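PDB 3BPK: nitrilotriacetate monooxygenase component B from Bacillus cereus ATCC 14579, which probably binds FMN and serves as the flavin reductase part of a two-component monooxygenase system, supplying reduced flavin to its partner. Local coordinates for the interface of chains A and B. Residues are numbered along the deposited sequence; one frame, centred on the assembly and turned at random. Chains: chain A/B, Nitrilotriacetate monooxygenase component B.

Contact 1: the interface of chains A and B. Residues chain A 144-146; chain B 142, 144, 159.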
ATOM      1  N   ILE A 144       9.042 -10.451   6.804  1.00 17.00           N
ATOM      2  CA  ILE A 144       8.601 -11.687   6.164  1.00 17.06           C
ATOM      3  C   ILE A 144       9.209 -11.772   4.764  1.00 17.41           C
ATOM      4  O   ILE A 144       8.849 -10.986   3.897  1.00 17.12           O
ATOM      5  CB  ILE A 144       7.052 -11.724   6.076  1.00 15.65           C
ATOM      6  CG1 ILE A 144       6.455 -11.459   7.457  1.00 18.19           C
ATOM      7  CG2 ILE A 144       6.553 -13.087   5.500  1.00 18.43           C
ATOM      8  CD1 ILE A 144       4.925 -11.405   7.426  1.00 18.19           C
ATOM      9  N   PRO A 145      10.162 -12.718   4.546  1.00 18.31           N
ATOM     10  CA  PRO A 145      10.736 -12.792   3.198  1.00 18.15           C
ATOM     11  C   PRO A 145       9.707 -13.386   2.258  1.00 18.01           C
ATOM     12  O   PRO A 145       9.057 -14.394   2.608  1.00 18.43           O
ATOM     13  CB  PRO A 145      11.921 -13.765   3.343  1.00 18.26           C
ATOM     14  CG  PRO A 145      12.199 -13.813   4.834  1.00 20.37           C
ATOM     15  CD  PRO A 145      10.802 -13.680   5.467  1.00 19.19           C
ATOM     16  N   LEU A 146       9.575 -12.778   1.084  1.00 16.79           N
ATOM     17  CA  LEU A 146       8.575 -13.250   0.136  1.00 16.38           C
ATOM     18  C   LEU A 146       9.132 -13.283  -1.269  1.00 17.10           C
ATOM     19  O   LEU A 146      10.065 -12.554  -1.614  1.00 18.51           O
ATOM     20  CB  LEU A 146       7.302 -12.366   0.151  1.00 17.01           C
ATOM     21  CG  LEU A 146       6.504 -12.370   1.457  1.00 16.19           C
ATOM     22  CD1 LEU A 146       5.443 -11.276   1.503  1.00 15.96           C
ATOM     23  CD2 LEU A 146       5.840 -13.787   1.679  1.00 18.26           C
TER
ATOM     24  N   ARG B 142      -0.371 -16.370   0.795  1.00 18.39           N
ATOM     25  CA  ARG B 142      -0.569 -16.546   2.246  1.00 19.53           C
ATOM     26  C   ARG B 142      -1.548 -15.505   2.761  1.00 19.15           C
ATOM     27  O   ARG B 142      -1.723 -14.454   2.152  1.00 18.78           O
ATOM     28  CB  ARG B 142       0.758 -16.560   3.032  1.00 20.28           C
ATOM     29  CG  ARG B 142       1.451 -15.240   3.086  1.00 22.32           C
ATOM     30  CD  ARG B 142       2.700 -15.329   3.996  1.00 22.60           C
ATOM     31  NE  ARG B 142       3.815 -16.107   3.423  1.00 22.50           N
ATOM     32  CZ  ARG B 142       4.858 -16.519   4.146  1.00 23.82           C
ATOM     33  NH1 ARG B 142       4.874 -16.294   5.461  1.00 22.28           N
ATOM     34  NH2 ARG B 142       5.851 -17.206   3.572  1.00 26.92           N
ATOM     35  N   ILE B 144      -2.102 -13.517   6.359  1.00 18.30           N
ATOM     36  CA  ILE B 144      -1.352 -13.271   7.584  1.00 18.73           C
ATOM     37  C   ILE B 144      -2.259 -12.535   8.600  1.00 18.27           C
ATOM     38  O   ILE B 144      -2.557 -11.361   8.420  1.00 18.74           O
ATOM     39  CB  ILE B 144      -0.061 -12.412   7.321  1.00 18.01           C
ATOM     40  CG1 ILE B 144       0.734 -12.959   6.106  1.00 19.34           C
ATOM     41  CG2 ILE B 144       0.798 -12.404   8.610  1.00 19.79           C
ATOM     42  CD1 ILE B 144       1.747 -11.958   5.541  1.00 20.78           C
ATOM     43  N   ILE B 159      -1.662 -11.980   0.794  1.00 14.13           N
ATOM     44  CA  ILE B 159      -0.593 -11.868  -0.200  1.00 13.81           C
ATOM     45  C   ILE B 159      -1.029 -12.663  -1.429  1.00 14.41           C
ATOM     46  O   ILE B 159      -1.245 -13.882  -1.338  1.00 15.04           O
ATOM     47  CB  ILE B 159       0.757 -12.443   0.332  1.00 14.38           C
ATOM     48  CG1 ILE B 159       1.157 -11.780   1.676  1.00 15.14           C
ATOM     49  CG2 ILE B 159       1.854 -12.261  -0.709  1.00 15.85           C
ATOM     50  CD1 ILE B 159       1.223 -10.238   1.630  1.00 16.67           C
TER
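The guanidinium of B:Arg142 lays one face over two aliphatic side chains of A:Ile144 and A:Leu146, and both methyls it meets stand on that same side of its plane. CD2 of A:Leu146 comes up beneath the NE side of the group, 3.5 Å from B:Arg142 NE. CG2 of A:Ile144 sits under the NH1 end, 3.6 Å from B:Arg142 NH1. Over the same face, toward NH2, the main-chain oxygen A:Pro145 O stays 4.4 Å from B:Arg142 NH2, and within this patch no nitrogen or oxygen of either chain is near enough to its counterpart to bond. The contact therefore shows how the flat part of a charged side chain can serve as an apolar surface between subunits. Strand 134-146 of each chain supplies its main residues.

B:Arg142 reaches its neighbours by leaving the backbone with CG between the N and the carbonyl carbon (chi1 70°), then bending at chi3 (71°), which swings the guanidinium across the two methyls. It slides past A:Ile144 in the opposite direction and crosses A:Leu146 at a slant. B:Ile159, on strand 155-168, backs the same leucine, with its CG1 4.3 Å from A:Leu146 CD1. The two copies of residue 144 pair with each other, as expected for a site on the two-fold axis: their side chains point tip to tip, and A:Ile144 CD1 lies 3.7 Å from B:Ile144 CD1.

Contact 2: the interface of chains A and B. Residues chain A 21-22, 25, 28, 48-49; chain B 29, 51-52.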
ATOM      1  N   LEU A  21       3.184  -4.031 -12.956  1.00 15.86           N
ATOM      2  CA  LEU A  21       2.709  -3.760 -11.591  1.00 15.46           C
ATOM      3  C   LEU A  21       2.840  -2.302 -11.240  1.00 15.44           C
ATOM      4  O   LEU A  21       1.909  -1.713 -10.699  1.00 15.35           O
ATOM      5  CB  LEU A  21       3.514  -4.546 -10.561  1.00 15.77           C
ATOM      6  CG  LEU A  21       3.236  -6.037 -10.530  1.00 16.83           C
ATOM      7  CD1 LEU A  21       4.385  -6.768  -9.799  1.00 19.84           C
ATOM      8  CD2 LEU A  21       1.845  -6.385  -9.956  1.00 15.72           C
ATOM      9  N   THR A  22       4.039  -1.744 -11.472  1.00 14.71           N
ATOM     10  CA  THR A  22       4.281  -0.360 -11.078  1.00 15.43           C
ATOM     11  C   THR A  22       3.509   0.675 -11.892  1.00 15.99           C
ATOM     12  O   THR A  22       3.348   1.824 -11.440  1.00 16.72           O
ATOM     13  CB  THR A  22       5.798  -0.024 -11.076  1.00 16.24           C
ATOM     14  OG1 THR A  22       6.342  -0.216 -12.392  1.00 18.05           O
ATOM     15  CG2 THR A  22       6.574  -0.862 -10.063  1.00 17.78           C
ATOM     16  N   ILE A  25      -0.672  -0.340 -10.419  1.00 13.89           N
ATOM     17  CA  ILE A  25      -0.997  -0.115  -8.985  1.00 13.52           C
ATOM     18  C   ILE A  25      -0.457   1.271  -8.644  1.00 14.30           C
ATOM     19  O   ILE A  25       0.673   1.426  -8.164  1.00 14.26           O
ATOM     20  CB  ILE A  25      -0.472  -1.260  -8.110  1.00 12.95           C
ATOM     21  CG1 ILE A  25      -1.127  -2.578  -8.562  1.00 14.61           C
ATOM     22  CG2 ILE A  25      -0.759  -0.988  -6.631  1.00 13.77           C
ATOM     23  CD1 ILE A  25      -0.572  -3.861  -7.867  1.00 15.57           C
ATOM     24  N   ARG A  28       1.095   5.381  -5.648  1.00 14.19           N
ATOM     25  CA  ARG A  28       1.574   4.748  -4.404  1.00 14.72           C
ATOM     26  C   ARG A  28       2.203   5.764  -3.473  1.00 15.30           C
ATOM     27  O   ARG A  28       3.092   6.503  -3.869  1.00 17.32           O
ATOM     28  CB  ARG A  28       2.622   3.688  -4.745  1.00 14.36           C
ATOM     29  CG  ARG A  28       2.041   2.511  -5.553  1.00 15.34           C
ATOM     30  CD  ARG A  28       3.112   1.405  -5.783  1.00 15.20           C
ATOM     31  NE  ARG A  28       4.352   1.887  -6.421  1.00 15.63           N
ATOM     32  CZ  ARG A  28       4.468   2.179  -7.724  1.00 15.89           C
ATOM     33  NH1 ARG A  28       3.403   2.062  -8.551  1.00 15.30           N
ATOM     34  NH2 ARG A  28       5.657   2.578  -8.221  1.00 16.36           N
ATOM     35  N   SER A  48       8.082   2.910  -2.089  1.00 14.50           N
ATOM     36  CA  SER A  48       6.688   3.165  -2.433  1.00 14.28           C
ATOM     37  C   SER A  48       5.763   1.951  -2.245  1.00 14.20           C
ATOM     38  O   SER A  48       4.556   2.086  -2.411  1.00 14.68           O
ATOM     39  CB  SER A  48       6.558   3.659  -3.872  1.00 14.70           C
ATOM     40  OG  SER A  48       6.725   2.609  -4.814  1.00 16.37           O
ATOM     41  N   TYR A  49       6.327   0.806  -1.851  1.00 13.12           N
ATOM     42  CA  TYR A  49       5.486  -0.372  -1.549  1.00 13.25           C
ATOM     43  C   TYR A  49       5.079  -0.284  -0.081  1.00 13.20           C
ATOM     44  O   TYR A  49       5.536  -1.070   0.748  1.00 12.95           O
ATOM     45  CB  TYR A  49       6.148  -1.717  -1.892  1.00 13.87           C
ATOM     46  CG  TYR A  49       6.607  -1.906  -3.317  1.00 13.89           C
ATOM     47  CD1 TYR A  49       6.389  -0.957  -4.314  1.00 12.79           C
ATOM     48  CD2 TYR A  49       7.287  -3.074  -3.663  1.00 15.58           C
ATOM     49  CE1 TYR A  49       6.845  -1.193  -5.624  1.00 15.29           C
ATOM     50  CE2 TYR A  49       7.724  -3.318  -4.965  1.00 17.07           C
ATOM     51  CZ  TYR A  49       7.532  -2.346  -5.928  1.00 16.35           C
ATOM     52  OH  TYR A  49       7.965  -2.571  -7.225  1.00 18.73           O
TER
ATOM     53  N   PRO B  29      -3.894   3.649  -3.227  1.00 13.64           N
ATOM     54  CA  PRO B  29      -4.565   3.027  -4.375  1.00 13.63           C
ATOM     55  C   PRO B  29      -5.657   2.098  -3.858  1.00 14.09           C
ATOM     56  O   PRO B  29      -5.521   1.536  -2.761  1.00 14.79           O
ATOM     57  CB  PRO B  29      -3.446   2.241  -5.063  1.00 13.67           C
ATOM     58  CG  PRO B  29      -2.470   1.934  -3.971  1.00 13.84           C
ATOM     59  CD  PRO B  29      -2.524   3.132  -3.014  1.00 13.78           C
ATOM     60  N   ASN B  51      -1.122  -2.666  -1.949  1.00 12.29           N
ATOM     61  CA  ASN B  51       0.092  -2.243  -2.657  1.00 11.59           C
ATOM     62  C   ASN B  51       0.781  -3.425  -3.309  1.00 11.85           C
ATOM     63  O   ASN B  51       0.330  -4.586  -3.208  1.00 12.69           O
ATOM     64  CB  ASN B  51       1.067  -1.468  -1.739  1.00 10.92           C
ATOM     65  CG  ASN B  51       1.761  -0.310  -2.458  1.00 12.22           C
ATOM     66  OD1 ASN B  51       2.269  -0.483  -3.556  1.00 14.50           O
ATOM     67  ND2 ASN B  51       1.754   0.893  -1.856  1.00 12.04           N
ATOM     68  N   ILE B  52       1.890  -3.124  -3.987  1.00 12.33           N
ATOM     69  CA  ILE B  52       2.759  -4.160  -4.548  1.00 13.02           C
ATOM     70  C   ILE B  52       3.608  -4.770  -3.431  1.00 12.94           C
ATOM     71  O   ILE B  52       3.989  -4.061  -2.482  1.00 13.87           O
ATOM     72  CB  ILE B  52       3.695  -3.513  -5.634  1.00 12.26           C
ATOM     73  CG1 ILE B  52       2.889  -2.788  -6.736  1.00 12.71           C
ATOM     74  CG2 ILE B  52       4.597  -4.558  -6.246  1.00 15.13           C
ATOM     75  CD1 ILE B  52       3.767  -1.891  -7.627  1.00 14.95           C
TER
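Strand 50-54 of chain B runs its side chains into a recess of chain A built from the end of helix 14-24, the loop after it, strand 28-29 and the loop at residues 48-49. The protein belongs to the flavoredoxin family, with a flavin reductase-like domain. B:Ile52 is the plug, with 112 Å² of its surface hidden by the partner. Its CB stands over the centre of one face of the A:Tyr49 ring, 3.8 Å from the centroid, in a CH-pi contact. The branches divide the ring between them: CG2 lies toward the phenol end, 3.6 Å from A:Tyr49 CE2, whereas CD1 lies by CE1.

Across from the ring, CG1 of B:Ile52 rests 3.8 Å from A:Ile25 CD1. The extended chain (chi2 167°) carries CD1 deeper, among A:Leu21, A:Thr22 and the CD of A:Arg28. That arginine is held from within chain A: NH1 donates to the main-chain oxygens of A:Thr22 and A:Ile25, and NE meets the hydroxyl A:Ser48 OG at 3.0 Å in a nearly straight bond (168° at H), in the guanidinium plane. Its rotation is thereby fixed, and CD together with a face of the guanidinium backs CD1 of the isoleucine. B:Asn51 curls back so that OD1 accepts B:Ile52 N at 2.7 Å on a lone pair, in the amide plane. The same amide turns ND2 toward A:Ser48 O, a weak hydrogen bond of 3.1 Å, bent to 124° at H.

Roughly 16 Å separates the centres of contact 1 and contact 2, measured over their C-alpha atoms, and the two have no residue in common. They also draw on different elements: long strands in contact 1, and short segments nearer the N-terminus in contact 2. The two-fold repeats both contacts with the chains exchanged, and in contact 2 each subunit is therefore both plug and socket. Both patches are largely apolar; in contact 2 most of the hydrogen bonds given lie within one chain, and in contact 1 a guanidinium face does the packing. This would suit a stable dimer, although the structure alone does not show that state in solution.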